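Local coordinates for d-3-phosphoglycerate dehydrogenase oxidoreductase protein (Ralstonia solanacearum, PDB 3GG9) that probably acts as an NAD-dependent D-3-phosphoglycerate dehydrogenase of the D-isomer specific 2-hydroxyacid dehydrogenase family, at the interface of chains A and B. Residues are numbered along the deposited sequence; one frame, centred on the assembly and turned at random. Chains: chain A/B, d-3-phosphoglycerate dehydrogenase oxidoreductase protein.

Contact 1: the interface of chains A and B. Residues chain A 109-110, 113-114, 302, 305; chain B 124, 157-159.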
# COMPACT_ATOMS: atom_id res chain seq x y z
N VAL A 109 0.34 -10.63 13.04
CA VAL A 109 -0.54 -10.22 11.94
C VAL A 109 -0.37 -8.76 11.52
O VAL A 109 -0.23 -8.51 10.32
CB VAL A 109 -2.00 -10.51 12.25
CG1 VAL A 109 -2.90 -10.10 11.08
CG2 VAL A 109 -2.14 -12.02 12.57
N ALA A 110 -0.41 -7.83 12.47
CA ALA A 110 -0.25 -6.38 12.16
C ALA A 110 1.07 -6.01 11.49
O ALA A 110 1.05 -5.28 10.49
CB ALA A 110 -0.48 -5.50 13.39
N GLU A 113 1.00 -7.56 7.82
CA GLU A 113 0.17 -6.81 6.90
C GLU A 113 0.86 -5.51 6.56
O GLU A 113 0.79 -5.03 5.44
CB GLU A 113 -1.19 -6.54 7.49
CG GLU A 113 -1.99 -7.84 7.58
CD GLU A 113 -3.46 -7.63 7.80
OE1 GLU A 113 -3.89 -6.47 7.84
OE2 GLU A 113 -4.22 -8.63 7.92
N LEU A 114 1.50 -4.95 7.55
CA LEU A 114 2.20 -3.67 7.34
C LEU A 114 3.36 -3.85 6.34
O LEU A 114 3.56 -2.99 5.47
CB LEU A 114 2.71 -3.14 8.66
CG LEU A 114 3.22 -1.69 8.65
CD1 LEU A 114 4.74 -1.60 8.31
CD2 LEU A 114 2.38 -0.78 7.71
N GLY A 302 4.52 -0.77 12.21
CA GLY A 302 4.25 -2.23 12.17
C GLY A 302 3.21 -2.73 13.18
O GLY A 302 2.27 -3.39 12.79
N GLU A 305 -1.71 -0.45 15.44
CA GLU A 305 -2.91 -0.88 14.76
C GLU A 305 -3.93 -1.14 15.87
O GLU A 305 -3.57 -1.64 16.93
CB GLU A 305 -2.61 -2.13 13.92
CG GLU A 305 -3.77 -2.69 13.10
CD GLU A 305 -4.69 -3.61 13.89
OE1 GLU A 305 -4.18 -4.50 14.61
OE2 GLU A 305 -5.93 -3.44 13.78
N ARG B 124 -3.71 1.31 6.44
CA ARG B 124 -2.61 1.62 7.32
C ARG B 124 -2.16 3.08 7.30
O ARG B 124 -1.11 3.39 7.89
CB ARG B 124 -1.44 0.71 7.03
CG ARG B 124 -1.73 -0.77 7.39
CD ARG B 124 -2.19 -0.92 8.86
NE ARG B 124 -1.05 -0.91 9.80
CZ ARG B 124 -0.46 -2.00 10.27
NH1 ARG B 124 -0.89 -3.22 9.94
NH2 ARG B 124 0.57 -1.88 11.06
N VAL B 157 -6.11 -3.75 10.89
CA VAL B 157 -5.84 -5.00 10.17
C VAL B 157 -7.00 -5.42 9.28
O VAL B 157 -8.16 -5.06 9.50
CB VAL B 157 -5.40 -6.24 11.05
CG1 VAL B 157 -3.92 -6.14 11.48
CG2 VAL B 157 -6.34 -6.48 12.21
N LEU B 158 -6.68 -6.22 8.27
CA LEU B 158 -7.65 -6.65 7.31
C LEU B 158 -8.26 -7.96 7.79
O LEU B 158 -9.47 -8.17 7.64
CB LEU B 158 -6.97 -6.85 5.95
CG LEU B 158 -6.36 -5.57 5.31
CD1 LEU B 158 -5.78 -5.98 3.99
CD2 LEU B 158 -7.44 -4.52 5.12
N LYS B 159 -7.42 -8.80 8.40
CA LYS B 159 -7.84 -10.11 8.89
C LYS B 159 -9.09 -9.99 9.74
O LYS B 159 -9.15 -9.21 10.69
CB LYS B 159 -6.71 -10.79 9.69
CG LYS B 159 -7.03 -12.27 10.05
CD LYS B 159 -5.94 -12.88 10.91
CE LYS B 159 -6.27 -14.32 11.31
NZ LYS B 159 -5.14 -14.88 12.14
O HOH W 1 -3.23 -4.05 8.09
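B:Arg124 lies across A:Leu114 at about a right angle and sends its guanidinium into the partner chain. Its CB only grazes A:Leu114 CD2, and B:Arg124 CG stays 4.1 Å from A:Leu114 CD2. The chain bends at chi2 and again at chi3 (-80°), which brings NE past that methyl and turns the flat head across A:Leu114. B:Arg124 CZ comes 3.7 Å from A:Leu114 CB. The CD2 methyl lies over one face of the guanidinium, off toward the rim, and A:Glu305 CB sits over the centre of the opposite face.

Both terminal nitrogens end on backbone oxygens. B:Arg124 NH1 donates to A:Ala110 O at 2.9 Å and also reaches water 1 at 3.1 Å. B:Arg124 NH2 donates to A:Gly302 O at 2.9 Å; this oxygen lies in the guanidinium plane, but the nitrogen stands 57° above the carbonyl plane and so misses its lone pairs. With partners at its rim and carbon on both faces, the group should have little freedom to rotate.

Water 1 passes the connection on to A:Glu113 OE1. This carboxylate grips two successive backbone amides of chain B: OE1 accepts from B:Leu158 N at 2.8 Å and OE2 from B:Lys159 N at 3.2 Å, each through its syn lone pair. A second acid takes the preceding amide, as A:Glu305 OE2 receives B:Val157 N at 2.9 Å, met from 57° above the carboxylate plane. Between the two acids B:Val157 CG1 packs on A:Ala110 CA and the carboxylate carbon of A:Glu305. The positive charge of B:Arg124 lies near both acids without touching either, and may favour their ionised forms.

In the fold, the first turns of helix 109-123 of chain A, with the loop leading into helix 306-324, receive the residue that directly follows helix 109-123 of chain B and the loop segment ahead of strand 162-166.

Contact 2: the interface of chains A and B. Residues chain A 129, 139-141, 153-154; chain B 12, 14, 304, 309.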
# COMPACT_ATOMS: atom_id res chain seq x y z
N TYR A 129 3.43 9.22 -6.12
CA TYR A 129 2.37 9.67 -7.00
C TYR A 129 1.35 10.52 -6.24
O TYR A 129 0.86 11.51 -6.78
CB TYR A 129 1.64 8.48 -7.62
CG TYR A 129 2.17 7.91 -8.92
CD1 TYR A 129 2.12 8.65 -10.11
CD2 TYR A 129 2.62 6.60 -8.97
CE1 TYR A 129 2.58 8.08 -11.33
CE2 TYR A 129 3.07 6.03 -10.16
CZ TYR A 129 3.04 6.77 -11.33
OH TYR A 129 3.49 6.15 -12.49
N GLN A 139 -0.01 12.30 -12.48
CA GLN A 139 0.66 11.05 -12.87
C GLN A 139 2.19 11.22 -12.98
O GLN A 139 2.77 10.93 -14.01
CB GLN A 139 0.04 10.48 -14.15
CG GLN A 139 0.28 9.01 -14.38
CD GLN A 139 -0.56 8.46 -15.51
OE1 GLN A 139 -0.04 8.17 -16.59
NE2 GLN A 139 -1.86 8.30 -15.27
N GLN A 140 2.81 11.74 -11.92
CA GLN A 140 4.27 11.91 -11.86
C GLN A 140 4.84 11.37 -10.55
O GLN A 140 4.42 11.78 -9.47
CB GLN A 140 4.67 13.39 -12.03
CG GLN A 140 4.26 14.04 -13.35
CD GLN A 140 5.02 13.53 -14.57
OE1 GLN A 140 6.04 12.86 -14.46
NE2 GLN A 140 4.51 13.86 -15.75
N SER A 141 5.79 10.44 -10.62
CA SER A 141 6.29 9.82 -9.40
C SER A 141 7.76 10.14 -9.16
O SER A 141 8.36 9.59 -8.24
CB SER A 141 6.11 8.31 -9.49
OG SER A 141 6.69 7.82 -10.70
N GLY A 153 10.07 5.03 -12.63
CA GLY A 153 9.00 5.81 -11.99
C GLY A 153 7.63 5.15 -12.14
O GLY A 153 6.68 5.51 -11.46
N ILE A 154 7.53 4.18 -13.04
CA ILE A 154 6.28 3.47 -13.33
C ILE A 154 6.08 2.27 -12.41
O ILE A 154 7.06 1.65 -12.01
CB ILE A 154 6.21 3.10 -14.87
CG1 ILE A 154 5.10 3.89 -15.56
CG2 ILE A 154 6.00 1.63 -15.15
CD1 ILE A 154 5.51 5.28 -15.91
N GLN B 12 4.55 10.35 -18.34
CA GLN B 12 5.90 10.05 -17.83
C GLN B 12 6.89 9.64 -18.92
O GLN B 12 8.02 9.26 -18.63
CB GLN B 12 5.85 9.01 -16.72
CG GLN B 12 5.32 9.59 -15.42
CD GLN B 12 4.99 8.54 -14.38
OE1 GLN B 12 5.73 8.38 -13.41
NE2 GLN B 12 3.89 7.83 -14.57
N ALA B 14 6.90 7.09 -20.97
CA ALA B 14 7.25 5.69 -20.76
C ALA B 14 7.24 4.87 -22.03
O ALA B 14 8.04 3.95 -22.18
CB ALA B 14 6.33 5.04 -19.69
N VAL B 304 -1.21 1.78 -15.27
CA VAL B 304 0.14 2.36 -15.48
C VAL B 304 1.22 1.54 -14.74
O VAL B 304 1.57 1.79 -13.58
CB VAL B 304 0.18 3.85 -15.10
CG1 VAL B 304 1.49 4.47 -15.55
CG2 VAL B 304 -0.93 4.59 -15.79
N TYR B 309 1.92 -1.92 -19.69
CA TYR B 309 2.32 -1.14 -20.84
C TYR B 309 2.96 -1.99 -21.94
O TYR B 309 2.60 -1.82 -23.10
CB TYR B 309 3.27 -0.02 -20.42
CG TYR B 309 2.56 1.29 -20.12
CD1 TYR B 309 1.26 1.31 -19.65
CD2 TYR B 309 3.22 2.51 -20.30
CE1 TYR B 309 0.62 2.51 -19.36
CE2 TYR B 309 2.59 3.72 -20.01
CZ TYR B 309 1.29 3.70 -19.54
OH TYR B 309 0.65 4.88 -19.26
O HOH W 2 2.58 3.76 -12.33
O HOH W 3 2.45 8.28 -17.07
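B:Gln12 and A:Tyr129 meet tip to tip, with the amide and ring planes 80° apart. B:Gln12 NE2 donates to the phenol A:Tyr129 OH at 2.7 Å; the bond is nearly straight, and the oxygen lies in the amide plane. From the ring's standpoint NE2 arrives at the edge, in plane, while A:Ser141 CB covers one face over its centre. The glutamine gets this far because CG is anti to its own carbonyl carbon (chi1 -74°) and the chain then runs extended.

The other end of the amide meets A:Ser141, whose OG donates to B:Gln12 OE1 at 2.9 Å. Its C=O...donor angle of 163° puts the hydroxyl almost straight off the carbonyl. A:Gly153 O competes for the single hydrogen of that hydroxyl. Because phenol and serine can each donate or accept, these contacts favour the modelled amide orientation without proving it. B:Gln12 NE2 also meets water 3 at 2.9 Å, and that water touches A:Gln139 OE1, so the second amide hydrogen has a place to go.

Around this polar tip the flanking chains come in at different angles. A:Gln140 runs antiparallel alongside B:Gln12, A:Gln139 lies transverse to it, and A:Ile154 slants over it with A:Ile154 CD1 3.6 Å from B:Gln12 CD. A:Ile154 is also transverse to B:Val304, A:Ile154 CG1 lying 3.7 Å from B:Val304 CG1, and its CD1 reaches B:Ala14 CB. A:Gln139 meets B:Val304 head-on instead, the amide carbon A:Gln139 CD 3.9 Å from B:Val304 CG2.

The patch joins helix 126-134 of chain A, through A:Tyr129, and loop residues after it to two loops of chain B, one bearing B:Gln12 and the other leading into helix 306-324. The phenol A:Tyr129 OH also meets water 2 at 2.6 Å, which in turn lies 2.5 Å from B:Val304 O.

Contact 1 and contact 2 have C-alpha centres about 28 Å apart and share no residue, yet both belong to one two-fold symmetric interface and each recurs with the chains exchanged. The loop just before helix 306-324 serves in both: chain A supplies it in contact 1 through A:Gly302 and A:Glu305, chain B in contact 2 through B:Val304. Helices 109-123 and 126-134 follow closely in sequence, so one stretch feeds both patches. With their symmetry twins, the contacts bind the chains at points well apart along the interface, an arrangement that may help resist rocking and is consistent with the dimers common in this dehydrogenase family.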